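Local coordinates for protein short chain dehydrogenase (A0QTM2 homolog) (Mycobacterium thermoresistibile, PDB 3SC4) that probably acts as an NAD(P)-dependent oxidoreductase of the short-chain dehydrogenase family, its substrate not established, at residues D95-G107 and L119-S132. Numbering follows the deposited sequence.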
loop_
_atom_site.group_PDB
_atom_site.type_symbol
_atom_site.label_atom_id
_atom_site.label_comp_id
_atom_site.label_asym_id
_atom_site.label_seq_id
_atom_site.Cartn_x
_atom_site.Cartn_y
_atom_site.Cartn_z
ATOM N N ASP B 95 -3.055 23.198 12.115
ATOM C CA ASP B 95 -1.774 22.906 12.724
ATOM C C ASP B 95 -1.472 21.425 12.747
ATOM O O ASP B 95 -0.317 21.039 12.594
ATOM C CB ASP B 95 -1.774 23.429 14.157
ATOM C CG ASP B 95 -1.752 24.934 14.211
ATOM O OD1 ASP B 95 -0.724 25.496 13.766
ATOM O OD2 ASP B 95 -2.754 25.547 14.675
ATOM N N ILE B 96 -2.516 20.621 12.980
ATOM C CA ILE B 96 -2.394 19.209 13.213
ATOM C C ILE B 96 -3.431 18.430 12.375
ATOM O O ILE B 96 -4.617 18.756 12.364
ATOM C CB ILE B 96 -2.607 18.899 14.695
ATOM C CG1 ILE B 96 -1.620 19.695 15.537
ATOM C CG2 ILE B 96 -2.469 17.359 14.974
ATOM C CD1 ILE B 96 -1.979 19.707 16.986
ATOM N N CYS B 97 -2.945 17.434 11.637
ATOM C CA CYS B 97 -3.778 16.516 10.899
ATOM C C CYS B 97 -3.525 15.123 11.457
ATOM O O CYS B 97 -2.399 14.634 11.392
ATOM C CB CYS B 97 -3.391 16.548 9.432
ATOM S SG CYS B 97 -4.301 15.352 8.424
ATOM N N VAL B 98 -4.541 14.511 12.054
ATOM C CA VAL B 98 -4.409 13.151 12.551
ATOM C C VAL B 98 -5.247 12.224 11.697
ATOM O O VAL B 98 -6.440 12.379 11.620
ATOM C CB VAL B 98 -4.858 13.012 14.002
ATOM C CG1 VAL B 98 -4.879 11.547 14.394
ATOM C CG2 VAL B 98 -3.947 13.811 14.916
ATOM N N ASN B 99 -4.597 11.261 11.059
ATOM C CA ASN B 99 -5.277 10.230 10.288
ATOM C C ASN B 99 -5.522 9.021 11.166
ATOM O O ASN B 99 -4.631 8.185 11.361
ATOM C CB ASN B 99 -4.454 9.831 9.056
ATOM C CG ASN B 99 -4.283 10.973 8.087
ATOM O OD1 ASN B 99 -5.254 11.473 7.544
ATOM N ND2 ASN B 99 -3.051 11.394 7.875
ATOM N N ASN B 100 -6.738 8.959 11.710
ATOM C CA ASN B 100 -7.145 7.879 12.620
ATOM C C ASN B 100 -8.259 6.973 12.066
ATOM O O ASN B 100 -8.382 5.870 12.502
ATOM C CB ASN B 100 -7.541 8.480 13.981
ATOM C CG ASN B 100 -8.354 7.502 14.868
ATOM O OD1 ASN B 100 -7.841 6.455 15.293
ATOM N ND2 ASN B 100 -9.632 7.845 15.123
ATOM N N ALA B 101 -9.045 7.419 11.104
ATOM C CA ALA B 101 -10.115 6.582 10.545
ATOM C C ALA B 101 -9.546 5.236 10.131
ATOM O O ALA B 101 -8.470 5.165 9.541
ATOM C CB ALA B 101 -10.759 7.250 9.371
ATOM N N SER B 102 -10.263 4.165 10.453
ATOM C CA SER B 102 -9.736 2.846 10.222
ATOM C C SER B 102 -10.793 1.845 9.861
ATOM O O SER B 102 -11.975 2.111 9.920
ATOM C CB SER B 102 -8.946 2.375 11.440
ATOM O OG SER B 102 -9.812 2.109 12.518
ATOM N N ALA B 103 -10.333 0.698 9.417
ATOM C CA ALA B 103 -11.204 -0.382 9.045
ATOM C C ALA B 103 -10.385 -1.663 9.186
ATOM O O ALA B 103 -9.204 -1.691 8.851
ATOM C CB ALA B 103 -11.697 -0.204 7.631
ATOM N N ILE B 104 -11.019 -2.710 9.683
ATOM C CA ILE B 104 -10.310 -3.926 10.020
ATOM C C ILE B 104 -11.093 -5.179 9.606
ATOM O O ILE B 104 -12.300 -5.222 9.711
ATOM C CB ILE B 104 -9.991 -3.954 11.510
ATOM C CG1 ILE B 104 -9.047 -5.121 11.820
ATOM C CG2 ILE B 104 -11.285 -4.007 12.317
ATOM C CD1 ILE B 104 -8.159 -4.927 13.123
ATOM N N ASN B 105 -10.368 -6.146 9.057
ATOM C CA ASN B 105 -10.826 -7.497 8.816
ATOM C C ASN B 105 -9.523 -8.301 8.747
ATOM O O ASN B 105 -8.585 -7.868 8.083
ATOM C CB ASN B 105 -11.622 -7.605 7.525
ATOM C CG ASN B 105 -12.022 -9.040 7.180
ATOM O OD1 ASN B 105 -11.274 -9.983 7.405
ATOM N ND2 ASN B 105 -13.186 -9.190 6.587
ATOM N N LEU B 106 -9.465 -9.435 9.449
ATOM C CA LEU B 106 -8.195 -10.132 9.641
ATOM C C LEU B 106 -8.159 -11.415 8.815
ATOM O O LEU B 106 -7.341 -12.313 9.068
ATOM C CB LEU B 106 -7.946 -10.429 11.138
ATOM C CG LEU B 106 -7.955 -9.195 12.071
ATOM C CD1 LEU B 106 -7.641 -9.587 13.518
ATOM C CD2 LEU B 106 -6.951 -8.155 11.618
ATOM N N GLY B 107 -9.044 -11.511 7.830
ATOM C CA GLY B 107 -9.070 -12.686 6.965
ATOM C C GLY B 107 -8.005 -12.613 5.890
ATOM O O GLY B 107 -7.370 -11.566 5.693
ATOM N N LEU B 119 -13.282 -1.176 1.251
ATOM C CA LEU B 119 -13.604 -0.373 2.385
ATOM C C LEU B 119 -12.323 -0.104 3.185
ATOM O O LEU B 119 -12.077 1.032 3.643
ATOM C CB LEU B 119 -14.724 -1.058 3.145
ATOM C CG LEU B 119 -15.153 -0.440 4.441
ATOM C CD1 LEU B 119 -16.582 -0.899 4.774
ATOM C CD2 LEU B 119 -14.134 -0.898 5.445
ATOM N N MET B 120 -11.460 -1.110 3.294
ATOM C CA MET B 120 -10.191 -0.934 4.010
ATOM C C MET B 120 -9.198 0.000 3.270
ATOM O O MET B 120 -8.601 0.889 3.864
ATOM C CB MET B 120 -9.524 -2.305 4.258
ATOM C CG MET B 120 -10.283 -3.204 5.221
ATOM S SD MET B 120 -9.363 -4.621 5.866
ATOM C CE MET B 120 -9.965 -5.774 4.694
ATOM N N ASN B 121 -8.989 -0.271 1.987
ATOM C CA ASN B 121 -8.118 0.513 1.144
ATOM C C ASN B 121 -8.705 1.926 1.078
ATOM O O ASN B 121 -7.982 2.928 1.246
ATOM C CB ASN B 121 -8.044 -0.157 -0.223
ATOM C CG ASN B 121 -7.136 0.574 -1.234
ATOM O OD1 ASN B 121 -5.892 0.477 -1.183
ATOM N ND2 ASN B 121 -7.762 1.217 -2.215
ATOM N N GLY B 122 -10.028 2.016 0.914
ATOM C CA GLY B 122 -10.687 3.314 0.751
ATOM C C GLY B 122 -10.481 4.229 1.930
ATOM O O GLY B 122 -10.041 5.365 1.783
ATOM N N ILE B 123 -10.793 3.730 3.112
ATOM C CA ILE B 123 -10.748 4.568 4.277
ATOM C C ILE B 123 -9.303 4.848 4.702
ATOM O O ILE B 123 -8.983 5.959 5.102
ATOM C CB ILE B 123 -11.526 3.936 5.438
ATOM C CG1 ILE B 123 -13.027 3.929 5.108
ATOM C CG2 ILE B 123 -11.291 4.717 6.676
ATOM C CD1 ILE B 123 -13.909 3.166 6.114
ATOM N N GLN B 124 -8.430 3.864 4.601
ATOM C CA GLN B 124 -7.102 3.984 5.204
ATOM C C GLN B 124 -5.994 4.473 4.267
ATOM O O GLN B 124 -5.202 5.350 4.643
ATOM C CB GLN B 124 -6.698 2.660 5.890
ATOM C CG GLN B 124 -7.397 2.499 7.227
ATOM C CD GLN B 124 -7.509 1.070 7.766
ATOM O OE1 GLN B 124 -7.454 0.868 8.993
ATOM N NE2 GLN B 124 -7.716 0.096 6.880
ATOM N N VAL B 125 -5.906 3.899 3.076
ATOM C CA VAL B 125 -4.832 4.251 2.159
ATOM C C VAL B 125 -5.281 5.461 1.383
ATOM O O VAL B 125 -4.668 6.501 1.457
ATOM C CB VAL B 125 -4.506 3.133 1.200
ATOM C CG1 VAL B 125 -3.326 3.521 0.345
ATOM C CG2 VAL B 125 -4.250 1.826 1.981
ATOM N N ARG B 126 -6.391 5.335 0.686
ATOM C CA ARG B 126 -6.948 6.448 -0.056
ATOM C C ARG B 126 -7.350 7.584 0.891
ATOM O O ARG B 126 -7.042 8.748 0.645
ATOM C CB ARG B 126 -8.133 5.973 -0.875
ATOM C CG ARG B 126 -8.622 7.003 -1.875
ATOM C CD ARG B 126 -9.734 6.447 -2.745
ATOM N NE ARG B 126 -10.277 7.408 -3.712
ATOM C CZ ARG B 126 -11.337 8.189 -3.506
ATOM N NH1 ARG B 126 -11.952 8.193 -2.330
ATOM N NH2 ARG B 126 -11.780 8.999 -4.479
ATOM N N GLY B 127 -8.015 7.238 1.985
ATOM C CA GLY B 127 -8.446 8.230 2.952
ATOM C C GLY B 127 -7.309 9.027 3.570
ATOM O O GLY B 127 -7.391 10.265 3.684
ATOM N N THR B 128 -6.240 8.345 3.973
ATOM C CA THR B 128 -5.098 9.055 4.557
ATOM C C THR B 128 -4.489 10.000 3.531
ATOM O O THR B 128 -4.064 11.111 3.884
ATOM C CB THR B 128 -4.049 8.085 5.102
ATOM O OG1 THR B 128 -4.630 7.348 6.193
ATOM C CG2 THR B 128 -2.783 8.824 5.570
ATOM N N TYR B 129 -4.470 9.562 2.270
ATOM C CA TYR B 129 -3.962 10.370 1.180
ATOM C C TYR B 129 -4.850 11.624 0.995
ATOM O O TYR B 129 -4.361 12.752 1.032
ATOM C CB TYR B 129 -3.911 9.531 -0.101
ATOM C CG TYR B 129 -3.298 10.238 -1.293
ATOM C CD1 TYR B 129 -1.929 10.233 -1.493
ATOM C CD2 TYR B 129 -4.085 10.902 -2.219
ATOM C CE1 TYR B 129 -1.369 10.863 -2.582
ATOM C CE2 TYR B 129 -3.518 11.561 -3.306
ATOM C CZ TYR B 129 -2.158 11.527 -3.472
ATOM O OH TYR B 129 -1.567 12.161 -4.524
ATOM N N ALA B 130 -6.156 11.421 0.825
ATOM C CA ALA B 130 -7.089 12.536 0.554
ATOM C C ALA B 130 -7.132 13.557 1.709
ATOM O O ALA B 130 -7.018 14.762 1.499
ATOM C CB ALA B 130 -8.492 11.991 0.260
ATOM N N VAL B 131 -7.275 13.061 2.928
ATOM C CA VAL B 131 -7.286 13.933 4.092
ATOM C C VAL B 131 -5.971 14.723 4.204
ATOM O O VAL B 131 -6.013 15.944 4.407
ATOM C CB VAL B 131 -7.538 13.124 5.392
ATOM C CG1 VAL B 131 -7.103 13.897 6.629
ATOM C CG2 VAL B 131 -9.011 12.723 5.492
ATOM N N SER B 132 -4.825 14.034 4.070
ATOM C CA SER B 132 -3.530 14.681 4.208
ATOM C C SER B 132 -3.326 15.700 3.104
ATOM O O SER B 132 -2.913 16.802 3.363
ATOM C CB SER B 132 -2.367 13.672 4.211
ATOM O OG SER B 132 -2.406 12.771 5.329
HETATM O O HOH W 1 -7.465 7.429 7.559
#
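Asn99, the last residue of strand 96-99 at the centre of the Rossmann fold, opens an NNAS sequence, a variant of the NNAG motif of short-chain dehydrogenases; helix 119-132 runs back beside the strand, antiparallel, with the two segment axes 9.1 Å apart. Asn99 points toward the helix and sits among Thr128, Val131 and Ser132. Its ND2 donates to Ser132 OG (3.0 Å), somewhat tilted from the amide plane, while its OD1 lies against Val131 CG1, and Thr128 CG2 covers the amide carbon. Ser132 OG donates in turn to Thr128 O, which fixes its rotation; Thr149 OG1 of the next strand is a second partner of Asn99 ND2. Cys97 SG, swung anti to its backbone N (chi1 176°), packs on the same Val131 methyl at 3.6 Å. Beyond the strand the chain passes over a wider pi-type helical turn at 121-126, where a water bridges Ala101 O, Ile123 O and Thr128 OG1. Here Ala101 CB meets Ile123 CG2 (3.7 Å). Gln124, extended beyond CG, lays its amide along the backbone of Ala103: the Ala103 N-H points to OE1 (2.9 Å, 163°) from above the carbonyl plane, and NE2 gives a weak bond to Ala103 O. OE1 also bonds weakly with Lys170, probably the YxxxK lysine; relatives often carry the active-site asparagine at this helix position. A straighter bond from NE2 to Met120 O, at 3.2 Å, ties the amide to its own helix. Ala103 CB rests against Leu119 CD2, and the Met120 chain, bent at chi3 (-96°), brings CE to 3.8 Å from Asn105 CB; Asn105 OD1 closes an Asx turn with Gly107 N.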